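Local coordinates for protein orotidine 5'-phosphate decarboxylase (Methanocaldococcus jannaschii, PDB 4LUI) that probably catalyses the decarboxylation of orotidine 5'-monophosphate to uridine 5'-monophosphate, the last step of de novo UMP synthesis, and folds as a TIM barrel that forms a homodimer, at residues Glu63-Ile68 / Lys98-Ile103; Arg33-Lys38 / Gln216-Lys221. All coordinates share one frame; numbering follows the deposited sequence.

Contact 1 of 2, residues Glu63-Ile68 / Lys98-Ile103; sequences EIIKEI and KYADGI
Ile65 is the first residue of helix 63-72 to meet segment 98-103, and it does so with one methyl branch. With CG2 anti to the backbone N (chi1, read on CG1, -56°), this methyl settles against the Tyr99-Ala100 backbone, where CG2 lies 3.6 Å from Tyr99 CB and 3.5 Å from Ala100 N. The methyl of Ala100 completes the apolar patch, its CB 4.0 Å from Ile65 CG2. Val76 on strand 75-82 also touches Ile65, whose side chain is about 4 Å from that of Phe80, a residue predicted to belong to the substrate site.

In the (beta/alpha)8 barrel, helix 63-72 leads into strand 75-82, and the connection between helix 86-97 and strand 102-106 holds Tyr99 and Ala100; the contact sets helix 63-72 against the connection that follows the next barrel helix, 86-97.

Lys66 comes next and works through its aliphatic chain. Its CB stands 3.7 Å from the Tyr99 ring centroid, 11° off the ring normal, a CH-pi contact over the face. The two side chains run side by side in the same direction, and Lys66 CD remains 3.7 Å from Tyr99 CE1 before the bend at chi3 (69°) carries the ammonium end away. Lys98 CG, 3.8 Å above the plane of the Tyr99 ring, covers the opposite face, leaving the ring sandwiched between two lysine chains. Farther along, Ile68 faces strands 49-53 and 75-82, while Lys69 forms a salt bridge with Asp101 OD2, an acceptor that also takes the backbone N of Val76.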
loop_
_atom_site.group_PDB
_atom_site.type_symbol
_atom_site.label_atom_id
_atom_site.label_comp_id
_atom_site.label_asym_id
_atom_site.label_seq_id
_atom_site.Cartn_x
_atom_site.Cartn_y
_atom_site.Cartn_z
ATOM N N GLU B 63 7.417 -6.845 -13.907
ATOM C CA GLU B 63 7.522 -7.701 -15.090
ATOM C C GLU B 63 6.295 -8.605 -15.225
ATOM O O GLU B 63 5.838 -8.866 -16.331
ATOM C CB GLU B 63 8.817 -8.537 -15.092
ATOM C CG GLU B 63 8.930 -9.582 -13.977
ATOM C CD GLU B 63 8.256 -10.905 -14.327
ATOM O OE1 GLU B 63 7.987 -11.707 -13.405
ATOM O OE2 GLU B 63 7.998 -11.142 -15.526
ATOM N N ILE B 64 5.749 -9.059 -14.095
ATOM C CA ILE B 64 4.608 -9.973 -14.133
ATOM C C ILE B 64 3.359 -9.298 -14.707
ATOM O O ILE B 64 2.557 -9.935 -15.376
ATOM C CB ILE B 64 4.325 -10.632 -12.737
ATOM C CG1 ILE B 64 3.289 -11.751 -12.858
ATOM C CG2 ILE B 64 3.861 -9.603 -11.717
ATOM C CD1 ILE B 64 3.650 -12.825 -13.865
ATOM N N ILE B 65 3.195 -8.003 -14.442
ATOM C CA ILE B 65 2.083 -7.252 -15.016
ATOM C C ILE B 65 2.226 -7.165 -16.537
ATOM O O ILE B 65 1.259 -7.356 -17.278
ATOM C CB ILE B 65 2.013 -5.840 -14.418
ATOM C CG1 ILE B 65 1.918 -5.919 -12.892
ATOM C CG2 ILE B 65 0.826 -5.059 -15.013
ATOM C CD1 ILE B 65 1.888 -4.563 -12.211
ATOM N N LYS B 66 3.444 -6.881 -16.987
ATOM C CA LYS B 66 3.782 -6.867 -18.415
ATOM C C LYS B 66 3.440 -8.202 -19.064
ATOM O O LYS B 66 2.832 -8.243 -20.132
ATOM C CB LYS B 66 5.274 -6.564 -18.612
ATOM C CG LYS B 66 5.747 -6.604 -20.074
ATOM C CD LYS B 66 7.228 -6.212 -20.234
ATOM C CE LYS B 66 8.176 -7.255 -19.641
ATOM N NZ LYS B 66 9.612 -7.021 -20.017
ATOM N N GLU B 67 3.820 -9.289 -18.400
ATOM C CA GLU B 67 3.632 -10.628 -18.962
ATOM C C GLU B 67 2.159 -10.990 -19.021
ATOM O O GLU B 67 1.710 -11.622 -19.973
ATOM C CB GLU B 67 4.386 -11.676 -18.145
ATOM C CG GLU B 67 5.890 -11.597 -18.257
ATOM C CD GLU B 67 6.385 -11.815 -19.677
ATOM O OE1 GLU B 67 5.907 -12.761 -20.340
ATOM O OE2 GLU B 67 7.250 -11.034 -20.127
ATOM N N ILE B 68 1.419 -10.603 -17.985
ATOM C CA ILE B 68 -0.021 -10.829 -17.932
ATOM C C ILE B 68 -0.671 -10.097 -19.107
ATOM O O ILE B 68 -1.631 -10.594 -19.705
ATOM C CB ILE B 68 -0.627 -10.404 -16.560
ATOM C CG1 ILE B 68 -0.281 -11.441 -15.492
ATOM C CG2 ILE B 68 -2.141 -10.253 -16.649
ATOM C CD1 ILE B 68 -0.669 -11.054 -14.076
ATOM N N LYS B 98 2.956 1.817 -16.025
ATOM C CA LYS B 98 3.729 1.469 -17.207
ATOM C C LYS B 98 3.113 0.251 -17.899
ATOM O O LYS B 98 3.002 0.225 -19.126
ATOM C CB LYS B 98 5.183 1.191 -16.832
ATOM C CG LYS B 98 6.081 0.872 -18.016
ATOM C CD LYS B 98 7.549 0.857 -17.604
ATOM C CE LYS B 98 8.446 0.566 -18.796
ATOM N NZ LYS B 98 8.155 1.498 -19.922
ATOM N N TYR B 99 2.701 -0.739 -17.103
ATOM C CA TYR B 99 2.105 -1.963 -17.639
ATOM C C TYR B 99 0.649 -2.190 -17.231
ATOM O O TYR B 99 -0.116 -2.796 -17.987
ATOM C CB TYR B 99 2.951 -3.189 -17.286
ATOM C CG TYR B 99 4.376 -3.071 -17.765
ATOM C CD1 TYR B 99 4.661 -2.958 -19.116
ATOM C CD2 TYR B 99 5.437 -3.056 -16.866
ATOM C CE1 TYR B 99 5.961 -2.833 -19.566
ATOM C CE2 TYR B 99 6.747 -2.937 -17.308
ATOM C CZ TYR B 99 7.001 -2.825 -18.660
ATOM O OH TYR B 99 8.299 -2.703 -19.121
ATOM N N ALA B 100 0.265 -1.725 -16.045
ATOM C CA ALA B 100 -1.127 -1.854 -15.619
ATOM C C ALA B 100 -2.010 -0.814 -16.306
ATOM O O ALA B 100 -1.533 0.221 -16.769
ATOM C CB ALA B 100 -1.244 -1.704 -14.122
ATOM N N ASP B 101 -3.305 -1.095 -16.342
ATOM C CA ASP B 101 -4.266 -0.200 -16.962
ATOM C C ASP B 101 -4.962 0.683 -15.946
ATOM O O ASP B 101 -5.610 1.652 -16.315
ATOM C CB ASP B 101 -5.301 -1.017 -17.726
ATOM C CG ASP B 101 -4.667 -1.836 -18.812
ATOM O OD1 ASP B 101 -4.070 -1.217 -19.722
ATOM O OD2 ASP B 101 -4.745 -3.081 -18.750
ATOM N N GLY B 102 -4.830 0.336 -14.676
ATOM C CA GLY B 102 -5.455 1.101 -13.618
ATOM C C GLY B 102 -4.777 0.789 -12.304
ATOM O O GLY B 102 -4.082 -0.219 -12.170
ATOM N N ILE B 103 -4.964 1.680 -11.338
ATOM C CA ILE B 103 -4.344 1.521 -10.036
ATOM C C ILE B 103 -5.337 1.909 -8.939
ATOM O O ILE B 103 -6.118 2.861 -9.101
ATOM C CB ILE B 103 -3.029 2.349 -9.967
ATOM C CG1 ILE B 103 -2.260 2.068 -8.676
ATOM C CG2 ILE B 103 -3.296 3.847 -10.156
ATOM C CD1 ILE B 103 -0.909 2.791 -8.648
#

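Contact 2 of 2, residues Arg33-Lys38 / Gln216-Lys221; sequences RDRALK and QSQNPK
Arg35 and Gln216 make the nearest backbone approach, yet their CA atoms are 10.2 Å apart, so the gap between helix 33-43 and the turn before helix 220-230 is bridged by a side chain. Arg35 leaves its helix with CG anti to the backbone N, bends once at chi2 (66°), and then runs extended until its guanidinium reaches the Ser217 carbonyl. Its NH2 donates to Ser217 O at 2.8 Å; the N-H...O angle is a bent 140°, although the oxygen lies almost in the guanidinium plane. NH2 also donates to the carbonyl of Tyr215. A water spans the remaining distance, accepting from Arg35 NH1 at 3.0 Å and donating to Gln218 O at 2.9 Å. The turn has its own lock, an ST turn in which Asn219 N donates to Ser217 OG at 2.8 Å. Gln216 points away, and its OE1 accepts from NE of Arg212, a predicted substrate-binding residue. A methionine in place of Arg35 would probably leave the Ser217 carbonyl without this donor and the bridging water without its arginine anchor. Because Arg35 meets backbone carbonyls, its bonds are probably charge-assisted without needing a carboxylate partner, though Ser217 OG takes part in shaping the turn.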
loop_
_atom_site.group_PDB
_atom_site.type_symbol
_atom_site.label_atom_id
_atom_site.label_comp_id
_atom_site.label_asym_id
_atom_site.label_seq_id
_atom_site.Cartn_x
_atom_site.Cartn_y
_atom_site.Cartn_z
ATOM N N ARG B 33 4.394 -16.932 -9.909
ATOM C CA ARG B 33 4.148 -16.271 -11.186
ATOM C C ARG B 33 3.737 -17.254 -12.281
ATOM O O ARG B 33 2.919 -16.902 -13.132
ATOM C CB ARG B 33 5.330 -15.396 -11.619
ATOM C CG ARG B 33 6.508 -16.160 -12.163
ATOM C CD ARG B 33 7.652 -15.227 -12.545
ATOM N NE ARG B 33 7.361 -14.394 -13.711
ATOM C CZ ARG B 33 7.328 -14.842 -14.962
ATOM N NH1 ARG B 33 7.540 -16.126 -15.219
ATOM N NH2 ARG B 33 7.074 -14.010 -15.961
ATOM N N ASP B 34 4.276 -18.475 -12.244
ATOM C CA ASP B 34 3.896 -19.525 -13.198
ATOM C C ASP B 34 2.411 -19.850 -13.050
ATOM O O ASP B 34 1.679 -19.958 -14.039
ATOM C CB ASP B 34 4.703 -20.811 -12.973
ATOM C CG ASP B 34 6.182 -20.647 -13.282
ATOM O OD1 ASP B 34 6.549 -19.672 -13.976
ATOM O OD2 ASP B 34 6.972 -21.510 -12.835
ATOM N N ARG B 35 1.978 -20.016 -11.805
ATOM C CA ARG B 35 0.577 -20.302 -11.526
ATOM C C ARG B 35 -0.306 -19.159 -12.020
ATOM O O ARG B 35 -1.354 -19.388 -12.620
ATOM C CB ARG B 35 0.373 -20.522 -10.029
ATOM C CG ARG B 35 -1.060 -20.784 -9.615
ATOM C CD ARG B 35 -1.595 -22.105 -10.156
ATOM N NE ARG B 35 -2.977 -22.327 -9.715
ATOM C CZ ARG B 35 -3.814 -23.198 -10.268
ATOM N NH1 ARG B 35 -3.423 -23.945 -11.294
ATOM N NH2 ARG B 35 -5.051 -23.315 -9.804
ATOM N N ALA B 36 0.125 -17.927 -11.753
ATOM C CA ALA B 36 -0.614 -16.742 -12.172
ATOM C C ALA B 36 -0.771 -16.738 -13.686
ATOM O O ALA B 36 -1.850 -16.478 -14.213
ATOM C CB ALA B 36 0.100 -15.477 -11.701
ATOM N N LEU B 37 0.305 -17.053 -14.390
ATOM C CA LEU B 37 0.262 -17.009 -15.846
ATOM C C LEU B 37 -0.609 -18.130 -16.409
ATOM O O LEU B 37 -1.296 -17.944 -17.414
ATOM C CB LEU B 37 1.676 -17.067 -16.423
ATOM C CG LEU B 37 2.462 -15.773 -16.190
ATOM C CD1 LEU B 37 3.890 -15.874 -16.706
ATOM C CD2 LEU B 37 1.747 -14.574 -16.818
ATOM N N LYS B 38 -0.573 -19.293 -15.759
ATOM C CA LYS B 38 -1.401 -20.416 -16.175
ATOM C C LYS B 38 -2.878 -20.053 -16.066
ATOM O O LYS B 38 -3.665 -20.311 -16.973
ATOM C CB LYS B 38 -1.115 -21.660 -15.330
ATOM C CG LYS B 38 -1.982 -22.844 -15.734
ATOM C CD LYS B 38 -1.836 -24.042 -14.787
ATOM C CE LYS B 38 -0.478 -24.718 -14.923
ATOM N NZ LYS B 38 -0.210 -25.187 -16.313
ATOM N N GLN B 216 -8.262 -21.119 -6.975
ATOM C CA GLN B 216 -7.939 -22.346 -6.231
ATOM C C GLN B 216 -8.397 -23.641 -6.920
ATOM O O GLN B 216 -8.151 -24.736 -6.421
ATOM C CB GLN B 216 -8.506 -22.278 -4.811
ATOM C CG GLN B 216 -7.809 -21.253 -3.941
ATOM C CD GLN B 216 -8.390 -21.167 -2.542
ATOM O OE1 GLN B 216 -9.541 -21.554 -2.294
ATOM N NE2 GLN B 216 -7.589 -20.662 -1.612
ATOM N N SER B 217 -9.070 -23.505 -8.060
ATOM C CA SER B 217 -9.543 -24.660 -8.825
ATOM C C SER B 217 -8.447 -25.224 -9.723
ATOM O O SER B 217 -7.552 -24.489 -10.152
ATOM C CB SER B 217 -10.741 -24.241 -9.696
ATOM O OG SER B 217 -11.195 -25.317 -10.519
ATOM N N GLN B 218 -8.518 -26.525 -10.009
ATOM C CA GLN B 218 -7.661 -27.124 -11.031
ATOM C C GLN B 218 -8.191 -26.825 -12.431
ATOM O O GLN B 218 -7.494 -27.031 -13.432
ATOM C CB GLN B 218 -7.519 -28.634 -10.824
ATOM C CG GLN B 218 -6.707 -29.003 -9.592
ATOM C CD GLN B 218 -5.372 -28.280 -9.546
ATOM O OE1 GLN B 218 -4.505 -28.490 -10.400
ATOM N NE2 GLN B 218 -5.202 -27.417 -8.553
ATOM N N ASN B 219 -9.421 -26.324 -12.497
ATOM C CA ASN B 219 -10.028 -25.973 -13.772
ATOM C C ASN B 219 -10.588 -24.562 -13.721
ATOM O O ASN B 219 -11.801 -24.356 -13.740
ATOM C CB ASN B 219 -11.091 -26.998 -14.167
ATOM C CG ASN B 219 -10.521 -28.400 -14.272
ATOM O OD1 ASN B 219 -10.791 -29.258 -13.427
ATOM N ND2 ASN B 219 -9.714 -28.639 -15.303
ATOM N N PRO B 220 -9.686 -23.583 -13.638
ATOM C CA PRO B 220 -10.138 -22.199 -13.491
ATOM C C PRO B 220 -11.000 -21.736 -14.667
ATOM O O PRO B 220 -11.840 -20.862 -14.440
ATOM C CB PRO B 220 -8.832 -21.396 -13.428
ATOM C CG PRO B 220 -7.764 -22.395 -13.148
ATOM C CD PRO B 220 -8.220 -23.692 -13.707
ATOM N N LYS B 221 -10.807 -22.284 -15.870
ATOM C CA LYS B 221 -11.614 -21.870 -17.028
ATOM C C LYS B 221 -13.097 -22.122 -16.776
ATOM O O LYS B 221 -13.925 -21.225 -16.967
ATOM C CB LYS B 221 -11.168 -22.565 -18.322
ATOM C CG LYS B 221 -11.938 -22.117 -19.568
ATOM C CD LYS B 221 -11.522 -22.898 -20.811
ATOM C CE LYS B 221 -10.103 -22.542 -21.218
ATOM N NZ LYS B 221 -9.588 -23.435 -22.295
HETATM O O HOH W 1 -5.009 -25.456 -13.404
#

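In the fold
Helix 33-43, following the first barrel strand, opens the longer loop: contact 2 closes it 177 residues later, at the turn leading into the last helix, 220-230. First and last parts of the barrel are thereby tied together on its outer layer. Contact 1 lies wholly within that span, closing a shorter loop of 29 residues that joins helix 63-72 to the residues just ahead of strand 102-106. The two loops nest without crossing. Although the contact centres are about 18 Å apart, segments 33-38 and 63-68 meet directly: Arg33 NE forms a salt bridge with Glu63 OE1 at 2.8 Å, and Ile64 packs on Leu37. Neighbouring helices thus connect the two contacts around the barrel.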